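Local coordinates for protein chitin binding domain (Burkholderia pseudomallei, PDB 3UAM) that probably binds chitin and may cleave such polysaccharides oxidatively as a lytic polysaccharide monooxygenase, at residues P123-R128 against E172-G177; D65-V70 against T160-W165; P76-I81 against R143-H148. All blocks are in the same frame, centred on the assembly; numbering follows the deposited sequence. Where two conformers were deposited one is given.

Interactions 1 and 2 are neighbours on one side of the chain, their centres about 12 Å apart. They are joined directly: Arg127 NE and Arg128 NH2 of 123-128 form 2.7 Å salt bridges with Asp69 OD2 and Asp65 OD2 of 65-70, respectively. Interaction 3 lies on the opposite side of the chain's centre from interaction 1, with about 26 Å between their centres and about 13 Å between their nearest atoms; its centre is about 28 Å from that of interaction 2. Interactions 2 and 3 both fasten the long loop between strand 49-51 and helix 98-101. Beside interaction 1, a nitrate ion, probably from the crystallisation liquor, lies about 4 Å from the Pro175 side chain.

Interaction 1: P123-R128 against E172-G177; sequences PHKTRR and ELIPQG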
ATOM      1  N   PRO A 123       7.179  11.122   9.165  1.00 10.71           N
ATOM      2  CA  PRO A 123       5.881  10.742   8.631  1.00  9.61           C
ATOM      3  C   PRO A 123       5.058  11.909   8.151  1.00  9.16           C
ATOM      4  O   PRO A 123       5.133  13.000   8.684  1.00  9.39           O
ATOM      5  CB  PRO A 123       5.185  10.022   9.815  1.00  9.68           C
ATOM      6  CG  PRO A 123       5.963  10.418  11.031  1.00 10.48           C
ATOM      7  CD  PRO A 123       7.365  10.649  10.551  1.00 11.00           C
ATOM      8  N   HIS A 124       4.303  11.668   7.099  1.00  8.21           N
ATOM      9  CA  HIS A 124       3.404  12.668   6.514  1.00  7.88           C
ATOM     10  C   HIS A 124       2.122  12.823   7.284  1.00  7.60           C
ATOM     11  O   HIS A 124       1.681  11.900   7.995  1.00  7.41           O
ATOM     12  CB  HIS A 124       3.028  12.206   5.109  1.00  7.44           C
ATOM     13  CG  HIS A 124       4.040  12.545   4.059  1.00  7.63           C
ATOM     14  ND1 HIS A 124       4.290  13.809   3.696  1.00  8.09           N
ATOM     15  CD2 HIS A 124       4.866  11.732   3.285  1.00  7.63           C
ATOM     16  CE1 HIS A 124       5.223  13.818   2.715  1.00  8.35           C
ATOM     17  NE2 HIS A 124       5.566  12.538   2.456  1.00  8.06           N
ATOM     18  N   LYS A 125       1.484  13.980   7.130  1.00  7.54           N
ATOM     19  CA  LYS A 125       0.056  14.116   7.482  1.00  7.23           C
ATOM     20  C   LYS A 125      -0.775  13.100   6.699  1.00  6.49           C
ATOM     21  O   LYS A 125      -0.710  13.060   5.495  1.00  6.21           O
ATOM     22  CB  LYS A 125      -0.441  15.517   7.163  1.00  7.61           C
ATOM     23  CG  LYS A 125       0.136  16.588   8.060  1.00  8.29           C
ATOM     24  CD  LYS A 125      -0.378  17.969   7.693  1.00  8.72           C
ATOM     25  CE  LYS A 125       0.188  19.033   8.629  1.00  9.46           C
ATOM     26  NZ  LYS A 125      -0.337  20.402   8.342  1.00 10.03           N
ATOM     27  N   THR A 126      -1.551  12.283   7.389  1.00  6.16           N
ATOM     28  CA  THR A 126      -2.205  11.116   6.783  1.00  5.66           C
ATOM     29  C   THR A 126      -3.729  11.246   6.709  1.00  5.56           C
ATOM     30  O   THR A 126      -4.364  11.515   7.713  1.00  5.80           O
ATOM     31  CB  THR A 126      -1.899   9.876   7.606  1.00  5.54           C
ATOM     32  OG1 THR A 126      -0.484   9.692   7.674  1.00  5.60           O
ATOM     33  CG2 THR A 126      -2.577   8.627   7.007  1.00  5.24           C
ATOM     34  N   ARG A 127      -4.312  11.019   5.535  1.00  5.30           N
ATOM     35  CA  ARG A 127      -5.770  10.964   5.429  1.00  5.36           C
ATOM     36  C   ARG A 127      -6.305   9.588   5.778  1.00  5.27           C
ATOM     37  O   ARG A 127      -7.268   9.478   6.505  1.00  5.47           O
ATOM     38  CB  ARG A 127      -6.267  11.390   4.041  1.00  5.31           C
ATOM     39  CG  ARG A 127      -7.783  11.444   3.927  1.00  5.50           C
ATOM     40  CD  ARG A 127      -8.430  12.258   5.044  1.00  5.86           C
ATOM     41  NE  ARG A 127      -7.908  13.616   5.107  1.00  6.09           N
ATOM     42  CZ  ARG A 127      -8.014  14.432   6.156  1.00  6.46           C
ATOM     43  NH1 ARG A 127      -8.585  14.024   7.274  1.00  6.62           N
ATOM     44  NH2 ARG A 127      -7.483  15.651   6.108  1.00  6.75           N
ATOM     45  N   ARG A 128      -5.674   8.545   5.258  1.00  5.09           N
ATOM     46  CA  ARG A 128      -6.131   7.178   5.490  1.00  5.11           C
ATOM     47  C   ARG A 128      -5.052   6.124   5.192  1.00  4.95           C
ATOM     48  O   ARG A 128      -4.023   6.410   4.575  1.00  4.75           O
ATOM     49  CB  ARG A 128      -7.389   6.890   4.662  1.00  5.27           C
ATOM     50  CG  ARG A 128      -7.140   6.820   3.161  1.00  5.20           C
ATOM     51  CD  ARG A 128      -8.369   6.474   2.310  1.00  5.44           C
ATOM     52  NE  ARG A 128      -9.445   7.463   2.427  1.00  5.77           N
ATOM     53  CZ  ARG A 128      -9.393   8.696   1.925  1.00  5.92           C
ATOM     54  NH1 ARG A 128      -8.305   9.128   1.290  1.00  5.71           N
ATOM     55  NH2 ARG A 128     -10.426   9.515   2.075  1.00  6.34           N
ATOM     56  N   GLU A 172      -3.402  15.277  15.115  1.00 12.43           N
ATOM     57  CA  GLU A 172      -4.517  14.486  14.596  1.00 12.10           C
ATOM     58  C   GLU A 172      -4.169  13.729  13.323  1.00 11.04           C
ATOM     59  O   GLU A 172      -4.791  12.727  13.035  1.00 11.03           O
ATOM     60  CB  GLU A 172      -5.755  15.364  14.335  1.00 12.80           C
ATOM     61  CG  GLU A 172      -6.288  16.095  15.558  1.00 14.15           C
ATOM     62  CD  GLU A 172      -6.574  15.168  16.723  1.00 15.18           C
ATOM     63  OE1 GLU A 172      -5.967  15.315  17.812  1.00 16.46           O
ATOM     64  OE2 GLU A 172      -7.397  14.260  16.550  1.00 15.94           O
ATOM     65  N   LEU A 173      -3.209  14.199  12.538  1.00 10.36           N
ATOM     66  CA  LEU A 173      -2.939  13.550  11.252  1.00  9.50           C
ATOM     67  C   LEU A 173      -1.576  12.882  11.122  1.00  9.30           C
ATOM     68  O   LEU A 173      -1.402  12.056  10.221  1.00  8.69           O
ATOM     69  CB  LEU A 173      -3.150  14.521  10.076  1.00  9.21           C
ATOM     70  CG  LEU A 173      -4.554  15.152   9.995  1.00  9.35           C
ATOM     71  CD1 LEU A 173      -4.651  16.143   8.836  1.00  9.29           C
ATOM     72  CD2 LEU A 173      -5.630  14.087   9.889  1.00  8.87           C
ATOM     73  N   ILE A 174      -0.604  13.229  11.963  1.00  9.49           N
ATOM     74  CA  ILE A 174       0.752  12.680  11.751  1.00  9.43           C
ATOM     75  C   ILE A 174       1.066  11.555  12.737  1.00  9.39           C
ATOM     76  O   ILE A 174       1.069  11.794  13.936  1.00  9.93           O
ATOM     77  CB  ILE A 174       1.867  13.730  11.900  1.00  9.94           C
ATOM     78  CG1 ILE A 174       1.602  14.967  11.013  1.00 10.01           C
ATOM     79  CG2 ILE A 174       3.228  13.092  11.552  1.00  9.94           C
ATOM     80  CD1 ILE A 174       2.565  16.113  11.312  1.00 10.66           C
ATOM     81  N   PRO A 175       1.348  10.342  12.238  1.00  8.88           N
ATOM     82  CA  PRO A 175       1.814   9.269  13.123  1.00  9.05           C
ATOM     83  C   PRO A 175       2.998   9.715  13.975  1.00  9.80           C
ATOM     84  O   PRO A 175       3.882  10.416  13.479  1.00  9.89           O
ATOM     85  CB  PRO A 175       2.260   8.172  12.153  1.00  8.58           C
ATOM     86  CG  PRO A 175       1.488   8.423  10.902  1.00  8.09           C
ATOM     87  CD  PRO A 175       1.308   9.917  10.826  1.00  8.31           C
ATOM     88  N   GLN A 176       2.987   9.334  15.246  1.00 10.34           N
ATOM     89  CA  GLN A 176       4.076   9.627  16.175  1.00 11.14           C
ATOM     90  C   GLN A 176       4.965   8.381  16.370  1.00 11.29           C
ATOM     91  O   GLN A 176       5.969   8.406  17.109  1.00 12.17           O
ATOM     92  CB  GLN A 176       3.498  10.100  17.526  1.00 11.69           C
ATOM     93  N   GLY A 177       4.610   7.299  15.693  1.00 10.64           N
ATOM     94  CA  GLY A 177       5.349   6.049  15.789  1.00 10.68           C
ATOM     95  C   GLY A 177       4.791   5.075  14.783  1.00  9.92           C
ATOM     96  O   GLY A 177       4.004   5.458  13.914  1.00  9.37           O
TER
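Pro123 and Ile174 meet at about a right angle, with Pro123 CG 3.9 Å from Ile174 CG2. The branching of Ile174 suits its place between two partners: chi1 of -53° sets CG1 anti to the carbonyl carbon, where it packs 3.7 Å from Lys125 CG, while CG2 turns to Pro123. Lys125 packs through its aliphatic stem, and its extended chain carries NZ away to Tyr164 O. Pro175 crosses Thr126 at about a right angle, its CD lying 3.6 Å from Thr126 OG1. That hydroxyl donates to His124 O (3.1 Å) and also bonds to Trp198 NE1. The contact joins the end of helix 169-173 to the loop entering strand 126-133 of the immunoglobulin-like beta-sandwich of this family. As Ile174 departs from helical geometry, Leu173 O accepts from Thr126 N at 2.8 Å. The Leu173 side chain lies obliquely against Arg127, with CD2 3.9 Å from NH1. Arg127 NE pairs with Asp69. His124 points away from 172-177; this loop probably corresponds to the one carrying a copper-binding histidine in AA10 relatives.

Interaction 2: D65-V70 against T160-W165; sequences DAPDDV and TYQPYW
Gln162 makes the direct polar contact: its NE2 donates to Asp65 O at 3.2 Å, a weak bond bent to 135°. Its amide suits the spot because OE1 can accept a hydrogen bond from a water 2.7 Å away, which in turn accepts from Asp68 N. Two more waters bridge the segments. One donates to Asp69 OD1 and accepts from Tyr164 N; the other donates to Asp68 O and lies 2.8 Å from Tyr164 OH, in the plane of the ring. These bridges grip a type I turn from Ala66 to Asp69, closed by Asp69 N to Ala66 O, and so link two irregular surface loops of the beta-sandwich. Packing fills in the rest. Small Ala66 lets the Gln162 amide come close, CB to CD 3.5 Å. The Tyr164 ring presents its edge to the turn, with CE2 3.2 Å from Asp68 O, and Val70 CG2 comes obliquely to its OH end. The Trp165 and Asp68 side chains cross at about a right angle, Trp165 CH2 3.5 Å from Asp68 CG. On that same side of the indole, Pro163, after a cis peptide bond, sets CB over the ring centre. Asp65 and Asp69 also pair with Arg128 and Arg127.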
ATOM      1  N   ASP A  65     -13.557  12.140   1.149  1.00 10.19           N
ATOM      2  CA  ASP A  65     -13.924  12.440   2.527  1.00 10.25           C
ATOM      3  C   ASP A  65     -13.488  13.826   2.973  1.00 10.30           C
ATOM      4  O   ASP A  65     -14.171  14.440   3.800  1.00 10.77           O
ATOM      5  CB  ASP A  65     -13.313  11.408   3.461  1.00  9.97           C
ATOM      6  CG  ASP A  65     -13.813  10.019   3.182  1.00  9.98           C
ATOM      7  OD1 ASP A  65     -15.041   9.813   3.363  1.00 10.58           O
ATOM      8  OD2 ASP A  65     -12.985   9.152   2.797  1.00  9.45           O
ATOM      9  N   ALA A  66     -12.381  14.328   2.419  1.00  9.62           N
ATOM     10  CA  ALA A  66     -11.770  15.572   2.876  1.00  9.59           C
ATOM     11  C   ALA A  66     -11.586  16.579   1.726  1.00  9.68           C
ATOM     12  O   ALA A  66     -10.587  16.521   1.008  1.00  9.43           O
ATOM     13  CB  ALA A  66     -10.437  15.255   3.552  1.00  9.02           C
ATOM     14  N   PRO A  67     -12.562  17.485   1.529  1.00 10.17           N
ATOM     15  CA  PRO A  67     -12.515  18.302   0.337  1.00 10.47           C
ATOM     16  C   PRO A  67     -11.295  19.226   0.218  1.00 10.52           C
ATOM     17  O   PRO A  67     -10.925  19.565  -0.897  1.00 10.90           O
ATOM     18  CB  PRO A  67     -13.835  19.101   0.372  1.00 11.26           C
ATOM     19  CG  PRO A  67     -14.422  18.885   1.729  1.00 11.33           C
ATOM     20  CD  PRO A  67     -13.851  17.605   2.239  1.00 10.65           C
ATOM     21  N   ASP A  68     -10.660  19.620   1.319  1.00 10.37           N
ATOM     22  CA  ASP A  68      -9.515  20.528   1.211  1.00 10.36           C
ATOM     23  C   ASP A  68      -8.171  19.795   0.969  1.00  9.48           C
ATOM     24  O   ASP A  68      -7.145  20.441   0.727  1.00  9.47           O
ATOM     25  CB  ASP A  68      -9.431  21.448   2.424  1.00 10.93           C
ATOM     26  CG  ASP A  68     -10.496  22.559   2.406  1.00 11.82           C
ATOM     27  OD1 ASP A  68     -10.785  23.109   1.332  1.00 12.32           O
ATOM     28  OD2 ASP A  68     -11.048  22.879   3.471  1.00 12.26           O
ATOM     29  N   ASP A  69      -8.180  18.459   1.009  1.00  8.65           N
ATOM     30  CA  ASP A  69      -6.960  17.696   0.789  1.00  8.03           C
ATOM     31  C   ASP A  69      -6.438  17.945  -0.625  1.00  8.05           C
ATOM     32  O   ASP A  69      -7.204  18.255  -1.535  1.00  8.29           O
ATOM     33  CB  ASP A  69      -7.157  16.195   1.033  1.00  7.53           C
ATOM     34  CG  ASP A  69      -6.986  15.799   2.489  1.00  7.40           C
ATOM     35  OD1 ASP A  69      -6.977  16.694   3.376  1.00  7.80           O
ATOM     36  OD2 ASP A  69      -6.901  14.559   2.750  1.00  7.03           O
ATOM     37  N   VAL A  70      -5.125  17.832  -0.788  1.00  7.83           N
ATOM     38  CA  VAL A  70      -4.494  18.065  -2.077  1.00  7.95           C
ATOM     39  C   VAL A  70      -4.957  16.973  -3.016  1.00  7.73           C
ATOM     40  O   VAL A  70      -5.030  15.793  -2.631  1.00  7.22           O
ATOM     41  CB  VAL A  70      -2.955  18.065  -1.962  1.00  7.91           C
ATOM     42  CG1 VAL A  70      -2.307  17.991  -3.344  1.00  8.01           C
ATOM     43  CG2 VAL A  70      -2.489  19.272  -1.146  1.00  8.31           C
ATOM     44  N   THR A 160     -10.168  11.749  10.397  1.00  8.18           N
ATOM     45  CA  THR A 160     -11.254  12.680  10.113  1.00  8.50           C
ATOM     46  C   THR A 160     -10.882  14.151  10.267  1.00  8.67           C
ATOM     47  O   THR A 160     -11.657  15.021   9.876  1.00  8.95           O
ATOM     48  CB  THR A 160     -12.456  12.413  11.031  1.00  9.14           C
ATOM     49  OG1 THR A 160     -12.058  12.620  12.400  1.00  9.51           O
ATOM     50  CG2 THR A 160     -12.994  10.946  10.834  1.00  9.01           C
ATOM     51  N   TYR A 161      -9.703  14.457  10.797  1.00  8.47           N
ATOM     52  CA  TYR A 161      -9.403  15.858  11.120  1.00  8.87           C
ATOM     53  C   TYR A 161      -9.234  16.697   9.840  1.00  8.68           C
ATOM     54  O   TYR A 161      -8.450  16.334   8.952  1.00  8.12           O
ATOM     55  CB  TYR A 161      -8.169  15.995  11.994  1.00  9.00           C
ATOM     56  CG  TYR A 161      -7.936  17.434  12.395  1.00  9.60           C
ATOM     57  CD1 TYR A 161      -8.641  18.002  13.445  1.00 10.38           C
ATOM     58  CD2 TYR A 161      -7.057  18.232  11.683  1.00  9.56           C
ATOM     59  CE1 TYR A 161      -8.467  19.331  13.784  1.00 11.05           C
ATOM     60  CE2 TYR A 161      -6.867  19.556  12.007  1.00 10.24           C
ATOM     61  CZ  TYR A 161      -7.570  20.108  13.047  1.00 10.95           C
ATOM     62  OH  TYR A 161      -7.359  21.423  13.348  1.00 11.64           O
ATOM     63  N   GLN A 162      -9.969  17.800   9.753  1.00  9.13           N
ATOM     64  CA  GLN A 162      -9.943  18.684   8.566  1.00  9.15           C
ATOM     65  C   GLN A 162     -10.133  20.134   8.974  1.00  9.92           C
ATOM     66  O   GLN A 162     -10.808  20.393   9.954  1.00 10.48           O
ATOM     67  CB  GLN A 162     -11.066  18.310   7.596  1.00  9.07           C
ATOM     68  CG  GLN A 162     -11.045  16.901   7.041  1.00  8.44           C
ATOM     69  CD  GLN A 162     -12.306  16.544   6.251  1.00  8.59           C
ATOM     70  OE1 GLN A 162     -12.717  17.274   5.367  1.00  8.83           O
ATOM     71  NE2 GLN A 162     -12.900  15.394   6.565  1.00  8.43           N
ATOM     72  N   PRO A 163      -9.563  21.096   8.211  1.00 10.11           N
ATOM     73  CA  PRO A 163      -8.680  20.884   7.077  1.00  9.69           C
ATOM     74  C   PRO A 163      -7.297  20.414   7.528  1.00  9.51           C
ATOM     75  O   PRO A 163      -6.956  20.517   8.715  1.00  9.73           O
ATOM     76  CB  PRO A 163      -8.577  22.268   6.446  1.00 10.18           C
ATOM     77  CG  PRO A 163      -8.850  23.218   7.567  1.00 10.90           C
ATOM     78  CD  PRO A 163      -9.860  22.526   8.415  1.00 10.89           C
ATOM     79  N   TYR A 164      -6.486  19.933   6.591  1.00  9.22           N
ATOM     80  CA  TYR A 164      -5.158  19.411   6.961  1.00  9.09           C
ATOM     81  C   TYR A 164      -4.235  20.499   7.486  1.00  9.85           C
ATOM     82  O   TYR A 164      -3.191  20.187   8.045  1.00  9.80           O
ATOM     83  CB  TYR A 164      -4.490  18.688   5.784  1.00  8.58           C
ATOM     84  CG  TYR A 164      -4.065  19.572   4.615  1.00  8.85           C
ATOM     85  CD1 TYR A 164      -2.933  20.381   4.679  1.00  9.28           C
ATOM     86  CD2 TYR A 164      -4.796  19.574   3.440  1.00  8.79           C
ATOM     87  CE1 TYR A 164      -2.551  21.176   3.585  1.00  9.64           C
ATOM     88  CE2 TYR A 164      -4.438  20.356   2.368  1.00  9.09           C
ATOM     89  CZ  TYR A 164      -3.323  21.146   2.429  1.00  9.50           C
ATOM     90  OH  TYR A 164      -3.004  21.877   1.310  1.00  9.83           O
ATOM     91  N   TRP A 165      -4.593  21.773   7.284  1.00 10.69           N
ATOM     92  CA  TRP A 165      -3.818  22.891   7.856  1.00 11.67           C
ATOM     93  C   TRP A 165      -4.392  23.478   9.116  1.00 12.52           C
ATOM     94  O   TRP A 165      -3.944  24.536   9.577  1.00 13.37           O
ATOM     95  CB  TRP A 165      -3.658  24.004   6.847  1.00 12.24           C
ATOM     96  CG  TRP A 165      -4.950  24.651   6.430  1.00 12.61           C
ATOM     97  CD1 TRP A 165      -5.675  25.653   7.091  1.00 13.37           C
ATOM     98  CD2 TRP A 165      -5.691  24.397   5.204  1.00 12.31           C
ATOM     99  NE1 TRP A 165      -6.784  25.994   6.377  1.00 13.45           N
ATOM    100  CE2 TRP A 165      -6.856  25.279   5.239  1.00 12.94           C
ATOM    101  CE3 TRP A 165      -5.525  23.546   4.143  1.00 11.75           C
ATOM    102  CZ2 TRP A 165      -7.802  25.279   4.243  1.00 12.98           C
ATOM    103  CZ3 TRP A 165      -6.476  23.568   3.115  1.00 11.84           C
ATOM    104  CH2 TRP A 165      -7.588  24.426   3.166  1.00 12.48           C
TER
HETATM  105  O   HOH W   1     -11.033  18.998   4.120  1.00  4.38           O
HETATM  106  O   HOH W   2      -5.015  21.954  -0.610  1.00 12.60           O
HETATM  107  O   HOH W   3      -8.218  18.680   4.593  1.00  5.20           O

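Interaction 3: P76-I81 against R143-H148; sequences PRDGEI and RLARAH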
ATOM      1  N   PRO A  76      -0.599   4.664  -9.826  1.00  8.73           N
ATOM      2  CA  PRO A  76       0.221   3.724 -10.586  1.00  8.98           C
ATOM      3  C   PRO A  76      -0.597   2.948 -11.618  1.00  9.22           C
ATOM      4  O   PRO A  76      -1.692   2.491 -11.311  1.00  8.91           O
ATOM      5  CB  PRO A  76       0.747   2.772  -9.521  1.00  8.63           C
ATOM      6  CG  PRO A  76       0.648   3.540  -8.242  1.00  8.33           C
ATOM      7  CD  PRO A  76      -0.583   4.372  -8.390  1.00  8.30           C
ATOM      8  N   ARG A  77      -0.090   2.858 -12.836  1.00  9.77           N
ATOM      9  CA  ARG A  77      -0.784   2.083 -13.858  0.50 10.27           C
ATOM     10  C   ARG A  77      -0.758   0.585 -13.548  1.00 10.16           C
ATOM     11  O   ARG A  77       0.027   0.112 -12.698  1.00  9.65           O
ATOM     12  CB  ARG A  77      -0.250   2.378 -15.266  0.50 11.13           C
ATOM     13  CG  ARG A  77       1.172   1.950 -15.609  0.50 11.47           C
ATOM     14  CD  ARG A  77       1.418   2.331 -17.068  0.50 12.40           C
ATOM     15  NE  ARG A  77       2.703   1.917 -17.631  0.50 13.00           N
ATOM     16  CZ  ARG A  77       2.935   0.722 -18.166  0.50 13.49           C
ATOM     17  NH1 ARG A  77       1.987  -0.201 -18.169  0.50 13.59           N
ATOM     18  NH2 ARG A  77       4.122   0.433 -18.665  0.50 13.97           N
ATOM     19  N   ASP A  78      -1.659  -0.158 -14.201  1.00 10.46           N
ATOM     20  CA  ASP A  78      -1.673  -1.603 -14.050  1.00 10.53           C
ATOM     21  C   ASP A  78      -0.281  -2.132 -14.430  1.00 10.70           C
ATOM     22  O   ASP A  78       0.356  -1.666 -15.382  1.00 11.16           O
ATOM     23  CB  ASP A  78      -2.738  -2.263 -14.926  1.00 11.17           C
ATOM     24  CG  ASP A  78      -4.175  -2.078 -14.383  1.00 11.08           C
ATOM     25  OD1 ASP A  78      -4.373  -1.715 -13.191  1.00 10.20           O
ATOM     26  OD2 ASP A  78      -5.122  -2.260 -15.186  1.00 11.96           O
ATOM     27  N   GLY A  79       0.213  -3.071 -13.651  1.00 10.41           N
ATOM     28  CA  GLY A  79       1.555  -3.596 -13.875  1.00 10.67           C
ATOM     29  C   GLY A  79       2.658  -2.791 -13.213  1.00 10.32           C
ATOM     30  O   GLY A  79       3.804  -3.226 -13.222  1.00 10.56           O
ATOM     31  N   GLU A  80       2.328  -1.628 -12.637  1.00  9.90           N
ATOM     32  CA  GLU A  80       3.281  -0.830 -11.859  1.00  9.67           C
ATOM     33  C   GLU A  80       2.753  -0.527 -10.449  1.00  8.86           C
ATOM     34  O   GLU A  80       3.214   0.388  -9.768  1.00  8.52           O
ATOM     35  CB  GLU A  80       3.638   0.449 -12.607  1.00 10.24           C
ATOM     36  CG  GLU A  80       4.149   0.151 -14.005  1.00 11.33           C
ATOM     37  CD  GLU A  80       4.662   1.361 -14.764  1.00 12.12           C
ATOM     38  OE1 GLU A  80       4.457   2.516 -14.343  1.00 12.53           O
ATOM     39  OE2 GLU A  80       5.271   1.135 -15.800  1.00 13.03           O
ATOM     40  N   ILE A  81       1.787  -1.320 -10.004  1.00  8.57           N
ATOM     41  CA  ILE A  81       1.191  -1.129  -8.693  1.00  8.00           C
ATOM     42  C   ILE A  81       2.191  -1.473  -7.593  1.00  7.82           C
ATOM     43  O   ILE A  81       2.309  -0.734  -6.598  1.00  7.39           O
ATOM     44  CB  ILE A  81      -0.091  -1.968  -8.522  1.00  7.99           C
ATOM     45  CG1 ILE A  81      -1.189  -1.443  -9.459  1.00  8.24           C
ATOM     46  CG2 ILE A  81      -0.598  -1.909  -7.088  1.00  7.40           C
ATOM     47  CD1 ILE A  81      -2.300  -2.427  -9.747  1.00  8.57           C
ATOM     48  N   ARG A 143       1.035  -9.789 -14.050  1.00 13.50           N
ATOM     49  CA  ARG A 143       1.441  -8.567 -13.373  1.00 13.00           C
ATOM     50  C   ARG A 143       0.184  -7.999 -12.742  1.00 12.13           C
ATOM     51  O   ARG A 143      -0.893  -8.162 -13.292  1.00 12.33           O
ATOM     52  CB  ARG A 143       2.067  -7.576 -14.338  1.00 13.93           C
ATOM     53  CG  ARG A 143       3.416  -8.057 -14.857  1.00 15.29           C
ATOM     54  CD  ARG A 143       4.032  -7.061 -15.801  1.00 16.50           C
ATOM     55  NE  ARG A 143       5.295  -7.601 -16.274  1.00 18.34           N
ATOM     56  CZ  ARG A 143       6.498  -7.076 -16.058  1.00 18.93           C
ATOM     57  NH1 ARG A 143       6.647  -5.910 -15.399  1.00 18.60           N
ATOM     58  NH2 ARG A 143       7.559  -7.710 -16.556  1.00 19.58           N
ATOM     59  N   LEU A 144       0.333  -7.364 -11.588  1.00 11.05           N
ATOM     60  CA  LEU A 144      -0.811  -6.926 -10.786  1.00 10.48           C
ATOM     61  C   LEU A 144      -1.572  -5.848 -11.531  1.00 10.36           C
ATOM     62  O   LEU A 144      -0.969  -4.954 -12.106  1.00 10.27           O
ATOM     63  CB  LEU A 144      -0.351  -6.363  -9.439  1.00  9.85           C
ATOM     64  CG  LEU A 144       0.382  -7.313  -8.507  1.00  9.81           C
ATOM     65  CD1 LEU A 144       0.827  -6.597  -7.244  1.00  9.35           C
ATOM     66  CD2 LEU A 144      -0.544  -8.444  -8.153  1.00 10.16           C
ATOM     67  N   ALA A 145      -2.898  -5.951 -11.506  1.00 10.29           N
ATOM     68  CA  ALA A 145      -3.800  -5.013 -12.201  1.00 10.28           C
ATOM     69  C   ALA A 145      -5.045  -4.815 -11.349  1.00  9.90           C
ATOM     70  O   ALA A 145      -5.382  -5.652 -10.503  1.00  9.82           O
ATOM     71  CB  ALA A 145      -4.184  -5.550 -13.592  1.00 10.98           C
ATOM     72  N   ARG A 146      -5.746  -3.720 -11.609  1.00  9.73           N
ATOM     73  CA  ARG A 146      -6.936  -3.347 -10.853  1.00  9.55           C
ATOM     74  C   ARG A 146      -8.008  -4.441 -10.902  1.00 10.15           C
ATOM     75  O   ARG A 146      -8.671  -4.695  -9.894  1.00 10.28           O
ATOM     76  CB  ARG A 146      -7.489  -2.026 -11.410  1.00  9.58           C
ATOM     77  CG  ARG A 146      -6.672  -0.836 -10.962  1.00  8.92           C
ATOM     78  CD  ARG A 146      -6.832   0.335 -11.897  1.00  9.17           C
ATOM     79  NE  ARG A 146      -6.182   1.519 -11.391  1.00  8.67           N
ATOM     80  CZ  ARG A 146      -4.868   1.733 -11.358  1.00  8.45           C
ATOM     81  NH1 ARG A 146      -3.974   0.850 -11.807  1.00  8.55           N
ATOM     82  NH2 ARG A 146      -4.446   2.883 -10.892  1.00  8.18           N
ATOM     83  N   ALA A 147      -8.138  -5.105 -12.049  1.00 10.77           N
ATOM     84  CA  ALA A 147      -9.057  -6.253 -12.229  1.00 11.47           C
ATOM     85  C   ALA A 147      -8.819  -7.446 -11.290  1.00 11.46           C
ATOM     86  O   ALA A 147      -9.696  -8.311 -11.171  1.00 12.12           O
ATOM     87  CB  ALA A 147      -9.001  -6.746 -13.676  1.00 12.21           C
ATOM     88  N   HIS A 148      -7.641  -7.508 -10.660  1.00 10.82           N
ATOM     89  CA  HIS A 148      -7.299  -8.579  -9.742  1.00 10.81           C
ATOM     90  C   HIS A 148      -7.798  -8.327  -8.346  1.00 10.45           C
ATOM     91  O   HIS A 148      -7.867  -9.263  -7.572  1.00 10.54           O
ATOM     92  CB  HIS A 148      -5.785  -8.788  -9.674  1.00 10.52           C
ATOM     93  CG  HIS A 148      -5.177  -9.166 -10.988  1.00 11.21           C
ATOM     94  ND1 HIS A 148      -3.980  -8.698 -11.413  1.00 11.03           N
ATOM     95  CD2 HIS A 148      -5.662  -9.995 -11.997  1.00 12.03           C
ATOM     96  CE1 HIS A 148      -3.723  -9.218 -12.632  1.00 11.78           C
ATOM     97  NE2 HIS A 148      -4.745 -10.018 -12.975  1.00 12.44           N
TER
HETATM   98  O   HOH W   4      -7.156  -4.087 -14.540  1.00 11.82           O
HETATM   99  O   HOH W   5       5.144  -3.476 -15.455  1.00 15.51           O
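Arg146 reaches Asp78 through a first torsion that sets CG anti to the carbonyl carbon (chi1 -76°) and a chain extended as far as NE; Asp78 adopts the same kind of first torsion (chi1 -75°). The two side chains cross with carboxylate and guanidinium planes 51° apart. Asp78 OD1 is gripped twice, by Arg146 NH1 at 2.9 Å, as a salt bridge, and by Arg146 N at 2.9 Å, from opposite faces of the carboxylate. The guanidinium edge also holds one backbone oxygen end-on: Pro76 O accepts from NH2 at 2.8 Å and NH1 at 2.9 Å, with that oxygen in the guanidinium plane. Only arginine among the basic residues offers such a planar fan of N-H groups; NE and NH2 turn further to Pro55 O and Ala56 O. Gly79, at the third position of a type II turn, has a positive phi that would jam a CB against the preceding carbonyl, and its N bonds to Leu144 O at 2.7 Å. Ile81 CD1 packs 3.7 Å from that same Leu144 O. Ile81 on Leu195, and Leu144 on Val193 and Val210, rest this loop-to-loop junction on the immunoglobulin-like sandwich; long loops between strands are usual in AA10 relatives.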